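Local coordinates for glucan-binding protein C, GbpC (Streptococcus mutans UA159, PDB 5UQZ) that probably binds glucan at the streptococcal cell surface and is thought to mediate both sucrose-dependent and sucrose-independent adherence, its globular domain carrying a bound calcium ion, at residues Q62-I67 and N216-S221; T198-F203 and G309-F314. All blocks are in the same frame, centred on the assembly; numbering follows the deposited sequence.

Interaction 1. Residues Q62-I67 and N216-S221; sequences QGLVFI and NNAIMS
With CG anti to its backbone N (chi1 177°) and the chain bent at chi2 (70°), Gln62 curls its carboxamide against the backbone of Ile219, a worked example of a side-chain amide taking the place of a strand partner on edge strand 219-222, in a protein described as a beta-supersandwich. NE2 of Gln62 donates to Ile219 O at 2.9 Å, with the acceptor lying in the amide plane, while Ile219 N returns a bond to Gln62 OE1 at 3.1 Å. One amide thus satisfies both polar backbone atoms of a residue at the edge of a small sheet. Leu64 N also donates to Gln62 OE1, and the two N-H groups arrive from opposite faces of the carboxamide plane, a double grip that should fix its rotation. Nearby, Gly63 N donates to Asn217 O at 2.8 Å; Leu64 N adds a weak bond to the same oxygen. The polar end of Asn217 turns to Ala61 O and Asn145 instead. Beyond this network the contact becomes apolar: Leu64 CD2 packs on Met220 CG at 3.8 Å, and Met220, bent at chi3, brings its methyl CE to the edge of the Phe66 ring, 4.2 Å from CD2.

Interaction 2. Residues T198-F203 and G309-F314; sequences TMQIIF and GEPFTF
An antiparallel strand pair in the large sheet of the beta-supersandwich joins 198-203 to 309-314, and Met199 with Phe312 forms its hydrogen-bonded pair. Met199 N donates to Phe312 O at 2.8 Å, and Phe312 N answers to Met199 O at 3.0 Å. On the same face as these two side chains, Met199 CG lies over one face of the Phe312 ring, whose CG stands between backbone N and carbonyl carbon (chi1 58°). The sulfur makes two Met-aromatic contacts: SD stands obliquely to the Phe312 ring and in plane at the edge of the Phe314 ring, 3.9 Å from CE2. On the other face, the non-hydrogen-bonded pair Thr198 and Thr313 joins its hydroxyls, OG1 to OG1, at 2.8 Å; Thr198 OG1 also receives Asn159 ND2 of strand 151-160. Past the paired residues, the extended side chain of Gln200 runs beside Pro311 in the same direction, and its NE2 reaches Gly309 O at 2.7 Å, tying down the loop that leads into strand 312-319. Strand 151-160 pairs along the far edge of 194-204, strand 233-240 along that of 312-319, and Phe329 of strand 325-329 packs against Met199 and Phe312 and stacks on Phe314.

Overall arrangement
Following the chain from the long N-terminal helix 3-51, residues 62-67 come first, then 198-203, 216-221 and 309-314, so the segments alternate and the two contacts cross rather than nest. Interaction 1 closes a loop of 148 residues, joining the segment after helix 57-60 to the edge strand 219-222; interaction 2 pairs two strands of the large antiparallel sheet and closes a loop of 105 residues that runs through the small sheet of 219-222. Strands 194-204 and 219-222 are successive in the chain, and their contacts meet directly: Phe66 lies edge-to-face with Phe203, and Met220 CE packs on Ile201 CD1. Interaction 1 joins two small sheets, and this packing ties them to the large one.

Interaction 1. Residues Q62-I67 and N216-S221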
ATOM      1  N   GLN A  62      -8.952   7.480 -17.481  1.00  9.13           N
ATOM      2  CA  GLN A  62      -7.660   6.797 -17.409  1.00  8.60           C
ATOM      3  C   GLN A  62      -7.078   6.530 -18.784  1.00  8.37           C
ATOM      4  O   GLN A  62      -7.647   5.772 -19.588  1.00 10.42           O
ATOM      5  CB  GLN A  62      -7.815   5.475 -16.653  1.00  8.89           C
ATOM      6  CG  GLN A  62      -6.507   4.650 -16.601  1.00  8.71           C
ATOM      7  CD  GLN A  62      -5.496   5.327 -15.699  1.00  7.92           C
ATOM      8  OE1 GLN A  62      -4.907   6.343 -16.094  1.00  8.03           O
ATOM      9  NE2 GLN A  62      -5.279   4.747 -14.492  1.00  8.68           N
ATOM     10  N   GLY A  63      -5.926   7.111 -19.071  1.00  8.11           N
ATOM     11  CA  GLY A  63      -5.147   6.804 -20.252  1.00  7.91           C
ATOM     12  C   GLY A  63      -3.814   6.160 -19.934  1.00  7.56           C
ATOM     13  O   GLY A  63      -3.074   5.828 -20.873  1.00  8.12           O
ATOM     14  N   LEU A  64      -3.475   6.009 -18.659  1.00  7.16           N
ATOM     15  CA  LEU A  64      -2.188   5.453 -18.264  1.00  7.25           C
ATOM     16  C   LEU A  64      -2.375   3.962 -17.992  1.00  7.46           C
ATOM     17  O   LEU A  64      -3.263   3.575 -17.228  1.00  8.14           O
ATOM     18  CB  LEU A  64      -1.687   6.133 -16.995  1.00  7.74           C
ATOM     19  CG  LEU A  64      -0.325   5.589 -16.492  1.00  7.21           C
ATOM     20  CD1 LEU A  64       0.806   5.965 -17.425  1.00  8.70           C
ATOM     21  CD2 LEU A  64      -0.047   6.175 -15.094  1.00  8.93           C
ATOM     22  N   VAL A  65      -1.504   3.145 -18.582  1.00  7.53           N
ATOM     23  CA  VAL A  65      -1.367   1.737 -18.240  1.00  8.35           C
ATOM     24  C   VAL A  65       0.063   1.576 -17.736  1.00  7.71           C
ATOM     25  O   VAL A  65       1.009   1.690 -18.517  1.00  8.38           O
ATOM     26  CB  VAL A  65      -1.666   0.820 -19.445  1.00 10.47           C
ATOM     27  CG1 VAL A  65      -1.510  -0.629 -19.023  1.00 12.53           C
ATOM     28  CG2 VAL A  65      -3.065   1.114 -20.016  1.00 12.07           C
ATOM     29  N   PHE A  66       0.216   1.365 -16.440  1.00  7.83           N
ATOM     30  CA  PHE A  66       1.527   1.338 -15.800  1.00  7.28           C
ATOM     31  C   PHE A  66       1.352   0.501 -14.543  1.00  7.51           C
ATOM     32  O   PHE A  66       1.175   1.005 -13.432  1.00  7.51           O
ATOM     33  CB  PHE A  66       1.957   2.765 -15.492  1.00  7.51           C
ATOM     34  CG  PHE A  66       3.322   2.860 -14.811  1.00  7.64           C
ATOM     35  CD1 PHE A  66       4.467   2.335 -15.411  1.00  8.89           C
ATOM     36  CD2 PHE A  66       3.454   3.491 -13.602  1.00  8.77           C
ATOM     37  CE1 PHE A  66       5.708   2.456 -14.772  1.00  9.91           C
ATOM     38  CE2 PHE A  66       4.682   3.624 -12.983  1.00 10.64           C
ATOM     39  CZ  PHE A  66       5.796   3.119 -13.584  1.00  9.78           C
ATOM     40  N   ILE A  67       1.342  -0.808 -14.737  1.00 10.06           N
ATOM     41  CA  ILE A  67       0.956  -1.705 -13.657  1.00 13.01           C
ATOM     42  C   ILE A  67       1.897  -2.841 -13.412  1.00 14.31           C
ATOM     43  O   ILE A  67       1.963  -3.358 -12.290  1.00 18.65           O
ATOM     44  CB  ILE A  67      -0.467  -2.209 -13.801  1.00 17.60           C
ATOM     45  CG1 ILE A  67      -0.867  -3.095 -12.628  1.00 23.79           C
ATOM     46  CG2 ILE A  67      -0.623  -2.870 -15.000  1.00 13.84           C
ATOM     47  CD1 ILE A  67      -0.447  -2.427 -11.225  1.00 31.27           C
ATOM     48  N   ASN A 216      -4.435  15.271 -18.472  1.00  7.49           N
ATOM     49  CA  ASN A 216      -5.068  14.851 -17.229  1.00  7.95           C
ATOM     50  C   ASN A 216      -5.619  13.443 -17.299  1.00  8.38           C
ATOM     51  O   ASN A 216      -6.630  13.105 -16.664  1.00  9.19           O
ATOM     52  CB  ASN A 216      -6.094  15.856 -16.714  1.00  9.39           C
ATOM     53  CG  ASN A 216      -5.456  17.124 -16.219  1.00 10.78           C
ATOM     54  OD1 ASN A 216      -4.234  17.284 -16.245  1.00 13.25           O
ATOM     55  ND2 ASN A 216      -6.285  18.076 -15.799  1.00 13.34           N
ATOM     56  N   ASN A 217      -4.919  12.567 -18.052  1.00  7.19           N
ATOM     57  CA  ASN A 217      -5.344  11.172 -18.177  1.00  7.86           C
ATOM     58  C   ASN A 217      -4.477  10.210 -17.368  1.00  7.21           C
ATOM     59  O   ASN A 217      -4.682   8.995 -17.467  1.00  8.07           O
ATOM     60  CB  ASN A 217      -5.374  10.746 -19.645  1.00  7.74           C
ATOM     61  CG  ASN A 217      -6.326  11.612 -20.474  1.00  8.19           C
ATOM     62  OD1 ASN A 217      -5.898  12.350 -21.368  1.00  8.52           O
ATOM     63  ND2 ASN A 217      -7.623  11.530 -20.145  1.00 10.66           N
ATOM     64  N   ALA A 218      -3.515  10.688 -16.574  1.00  6.82           N
ATOM     65  CA  ALA A 218      -2.699   9.768 -15.784  1.00  7.24           C
ATOM     66  C   ALA A 218      -3.330   9.646 -14.409  1.00  6.92           C
ATOM     67  O   ALA A 218      -3.063  10.448 -13.512  1.00  8.68           O
ATOM     68  CB  ALA A 218      -1.240  10.226 -15.705  1.00  7.76           C
ATOM     69  N   ILE A 219      -4.149   8.614 -14.202  1.00  7.00           N
ATOM     70  CA  ILE A 219      -4.764   8.398 -12.900  1.00  7.27           C
ATOM     71  C   ILE A 219      -3.897   7.384 -12.171  1.00  7.54           C
ATOM     72  O   ILE A 219      -3.675   6.269 -12.665  1.00  8.46           O
ATOM     73  CB  ILE A 219      -6.226   7.936 -12.998  1.00  9.13           C
ATOM     74  CG1 ILE A 219      -7.037   8.789 -14.001  1.00  9.88           C
ATOM     75  CG2 ILE A 219      -6.863   8.000 -11.585  1.00 11.31           C
ATOM     76  CD1 ILE A 219      -7.000  10.275 -13.766  1.00 11.84           C
ATOM     77  N   MET A 220      -3.375   7.762 -11.016  1.00  7.97           N
ATOM     78  CA  MET A 220      -2.424   6.923 -10.305  1.00  8.11           C
ATOM     79  C   MET A 220      -2.932   6.596  -8.910  1.00  7.56           C
ATOM     80  O   MET A 220      -3.622   7.384  -8.254  1.00  8.22           O
ATOM     81  CB  MET A 220      -1.073   7.607 -10.252  1.00  9.07           C
ATOM     82  CG  MET A 220      -0.537   7.786 -11.670  1.00  9.31           C
ATOM     83  SD  MET A 220       1.184   8.208 -11.785  1.00 10.31           S
ATOM     84  CE  MET A 220       1.881   6.625 -11.317  1.00 15.47           C
ATOM     85  N   SER A 221      -2.546   5.435  -8.440  1.00  7.50           N
ATOM     86  CA  SER A 221      -3.004   4.928  -7.160  1.00  7.41           C
ATOM     87  C   SER A 221      -2.210   5.539  -6.018  1.00  8.00           C
ATOM     88  O   SER A 221      -1.003   5.768  -6.121  1.00  9.30           O
ATOM     89  CB  SER A 221      -2.832   3.415  -7.141  1.00  8.34           C
ATOM     90  OG  SER A 221      -1.467   3.064  -7.280  1.00  9.10           O
TER

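Interaction 2. Residues T198-F203 and G309-F314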
ATOM      1  N   THR A 198       9.982  13.020  -1.042  1.00  7.18           N
ATOM      2  CA  THR A 198       9.421  13.680  -2.204  1.00  7.27           C
ATOM      3  C   THR A 198       9.854  12.918  -3.455  1.00  7.31           C
ATOM      4  O   THR A 198      11.022  12.541  -3.603  1.00  8.21           O
ATOM      5  CB  THR A 198       9.905  15.139  -2.278  1.00  8.16           C
ATOM      6  OG1 THR A 198       9.438  15.846  -1.133  1.00  9.15           O
ATOM      7  CG2 THR A 198       9.409  15.845  -3.537  1.00 10.01           C
ATOM      8  N   MET A 199       8.891  12.703  -4.344  1.00  7.81           N
ATOM      9  CA  MET A 199       9.138  11.962  -5.567  1.00  7.65           C
ATOM     10  C   MET A 199       8.591  12.728  -6.753  1.00  6.86           C
ATOM     11  O   MET A 199       7.618  13.484  -6.647  1.00  7.60           O
ATOM     12  CB  MET A 199       8.617  10.570  -5.522  1.00 17.45           C
ATOM     13  CG  MET A 199       7.431  10.178  -4.944  1.00 22.29           C
ATOM     14  SD  MET A 199       7.413   8.289  -4.724  1.00 13.92           S
ATOM     15  CE  MET A 199       7.420   7.771  -6.432  1.00 14.23           C
ATOM     16  N   GLN A 200       9.187  12.428  -7.917  1.00  6.49           N
ATOM     17  CA  GLN A 200       8.646  12.926  -9.174  1.00  6.59           C
ATOM     18  C   GLN A 200       8.884  11.867 -10.230  1.00  5.80           C
ATOM     19  O   GLN A 200      10.010  11.354 -10.349  1.00  7.06           O
ATOM     20  CB  GLN A 200       9.279  14.259  -9.588  1.00  7.28           C
ATOM     21  CG  GLN A 200       8.623  14.812 -10.814  1.00  8.69           C
ATOM     22  CD  GLN A 200       9.157  16.203 -11.221  1.00  8.30           C
ATOM     23  OE1 GLN A 200      10.212  16.638 -10.756  1.00 10.65           O
ATOM     24  NE2 GLN A 200       8.433  16.868 -12.103  1.00 10.63           N
ATOM     25  N   ILE A 201       7.847  11.542 -11.008  1.00  6.42           N
ATOM     26  CA  ILE A 201       7.900  10.502 -12.045  1.00  6.59           C
ATOM     27  C   ILE A 201       7.796  11.152 -13.408  1.00  6.34           C
ATOM     28  O   ILE A 201       6.920  11.997 -13.640  1.00  7.14           O
ATOM     29  CB  ILE A 201       6.718   9.536 -11.852  1.00  7.59           C
ATOM     30  CG1 ILE A 201       6.746   8.879 -10.465  1.00  7.63           C
ATOM     31  CG2 ILE A 201       6.751   8.470 -12.971  1.00  8.12           C
ATOM     32  CD1 ILE A 201       5.436   8.131 -10.120  1.00 10.28           C
ATOM     33  N   ILE A 202       8.678  10.743 -14.324  1.00  6.15           N
ATOM     34  CA  ILE A 202       8.622  11.205 -15.705  1.00  6.60           C
ATOM     35  C   ILE A 202       8.560   9.959 -16.594  1.00  6.09           C
ATOM     36  O   ILE A 202       9.368   9.033 -16.439  1.00  6.82           O
ATOM     37  CB  ILE A 202       9.857  12.056 -16.073  1.00  8.03           C
ATOM     38  CG1 ILE A 202       9.922  13.331 -15.214  1.00 11.23           C
ATOM     39  CG2 ILE A 202       9.796  12.437 -17.547  1.00 10.22           C
ATOM     40  CD1 ILE A 202      11.171  14.112 -15.422  1.00 15.02           C
ATOM     41  N   PHE A 203       7.583   9.934 -17.502  1.00  5.74           N
ATOM     42  CA  PHE A 203       7.457   8.864 -18.482  1.00  6.15           C
ATOM     43  C   PHE A 203       8.027   9.344 -19.811  1.00  5.93           C
ATOM     44  O   PHE A 203       7.844  10.495 -20.184  1.00  7.27           O
ATOM     45  CB  PHE A 203       5.978   8.498 -18.672  1.00  6.61           C
ATOM     46  CG  PHE A 203       5.292   8.060 -17.391  1.00  6.17           C
ATOM     47  CD1 PHE A 203       5.537   6.785 -16.853  1.00  7.24           C
ATOM     48  CD2 PHE A 203       4.413   8.901 -16.727  1.00  8.58           C
ATOM     49  CE1 PHE A 203       4.890   6.352 -15.715  1.00  7.80           C
ATOM     50  CE2 PHE A 203       3.749   8.456 -15.600  1.00  9.09           C
ATOM     51  CZ  PHE A 203       3.973   7.200 -15.084  1.00  8.02           C
ATOM     52  N   GLY A 309       2.486  15.311 -13.404  1.00  8.05           N
ATOM     53  CA  GLY A 309       3.909  15.402 -13.677  1.00  9.38           C
ATOM     54  C   GLY A 309       4.701  16.204 -12.680  1.00 10.75           C
ATOM     55  O   GLY A 309       5.901  16.343 -12.871  1.00 17.10           O
ATOM     56  N   GLU A 310       4.127  16.605 -11.592  1.00  9.21           N
ATOM     57  CA  GLU A 310       4.773  17.464 -10.617  1.00  9.94           C
ATOM     58  C   GLU A 310       5.074  16.698  -9.333  1.00  7.84           C
ATOM     59  O   GLU A 310       4.447  15.672  -9.043  1.00  8.18           O
ATOM     60  CB  GLU A 310       3.824  18.634 -10.348  1.00 14.78           C
ATOM     61  CG  GLU A 310       3.605  19.465 -11.632  1.00 21.79           C
ATOM     62  CD  GLU A 310       3.693  20.967 -11.442  1.00 30.01           C
ATOM     63  OE1 GLU A 310       3.941  21.507 -10.332  1.00 31.20           O
ATOM     64  OE2 GLU A 310       3.483  21.645 -12.459  1.00 22.98           O
ATOM     65  N   PRO A 311       6.028  17.158  -8.535  1.00  7.62           N
ATOM     66  CA  PRO A 311       6.435  16.360  -7.342  1.00  7.33           C
ATOM     67  C   PRO A 311       5.300  16.211  -6.322  1.00  8.07           C
ATOM     68  O   PRO A 311       4.381  17.052  -6.205  1.00  9.05           O
ATOM     69  CB  PRO A 311       7.583  17.190  -6.746  1.00  9.76           C
ATOM     70  CG  PRO A 311       8.126  17.956  -7.946  1.00 10.23           C
ATOM     71  CD  PRO A 311       6.913  18.321  -8.790  1.00  9.72           C
ATOM     72  N   PHE A 312       5.394  15.115  -5.580  1.00  7.42           N
ATOM     73  CA  PHE A 312       4.494  14.847  -4.475  1.00  7.08           C
ATOM     74  C   PHE A 312       5.312  14.202  -3.371  1.00  7.33           C
ATOM     75  O   PHE A 312       6.416  13.735  -3.604  1.00  8.37           O
ATOM     76  CB  PHE A 312       3.305  13.969  -4.928  1.00  7.86           C
ATOM     77  CG  PHE A 312       3.695  12.674  -5.521  1.00  8.04           C
ATOM     78  CD1 PHE A 312       4.023  12.605  -6.888  1.00  8.24           C
ATOM     79  CD2 PHE A 312       3.761  11.513  -4.753  1.00  9.86           C
ATOM     80  CE1 PHE A 312       4.417  11.396  -7.482  1.00  9.77           C
ATOM     81  CE2 PHE A 312       4.135  10.308  -5.359  1.00 11.97           C
ATOM     82  CZ  PHE A 312       4.471  10.260  -6.713  1.00 10.59           C
ATOM     83  N   THR A 313       4.762  14.180  -2.155  1.00  7.95           N
ATOM     84  CA  THR A 313       5.542  13.725  -1.000  1.00  8.06           C
ATOM     85  C   THR A 313       4.728  12.763  -0.160  1.00  8.80           C
ATOM     86  O   THR A 313       3.600  13.078   0.225  1.00 11.49           O
ATOM     87  CB  THR A 313       5.929  14.936  -0.143  1.00  9.03           C
ATOM     88  OG1 THR A 313       6.688  15.844  -0.945  1.00 10.11           O
ATOM     89  CG2 THR A 313       6.756  14.522   1.078  1.00 10.31           C
ATOM     90  N   PHE A 314       5.284  11.605   0.168  1.00  7.82           N
ATOM     91  CA  PHE A 314       4.623  10.713   1.108  1.00  7.76           C
ATOM     92  C   PHE A 314       5.337  10.763   2.444  1.00  8.52           C
ATOM     93  O   PHE A 314       6.557  11.017   2.508  1.00  8.60           O
ATOM     94  CB  PHE A 314       4.511   9.285   0.583  1.00  9.03           C
ATOM     95  CG  PHE A 314       5.817   8.510   0.439  1.00  8.77           C
ATOM     96  CD1 PHE A 314       6.353   7.845   1.555  1.00 11.00           C
ATOM     97  CD2 PHE A 314       6.430   8.383  -0.785  1.00 10.00           C
ATOM     98  CE1 PHE A 314       7.514   7.100   1.433  1.00 12.27           C
ATOM     99  CE2 PHE A 314       7.609   7.616  -0.900  1.00 10.99           C
ATOM    100  CZ  PHE A 314       8.145   6.963   0.203  1.00 10.82           C
TER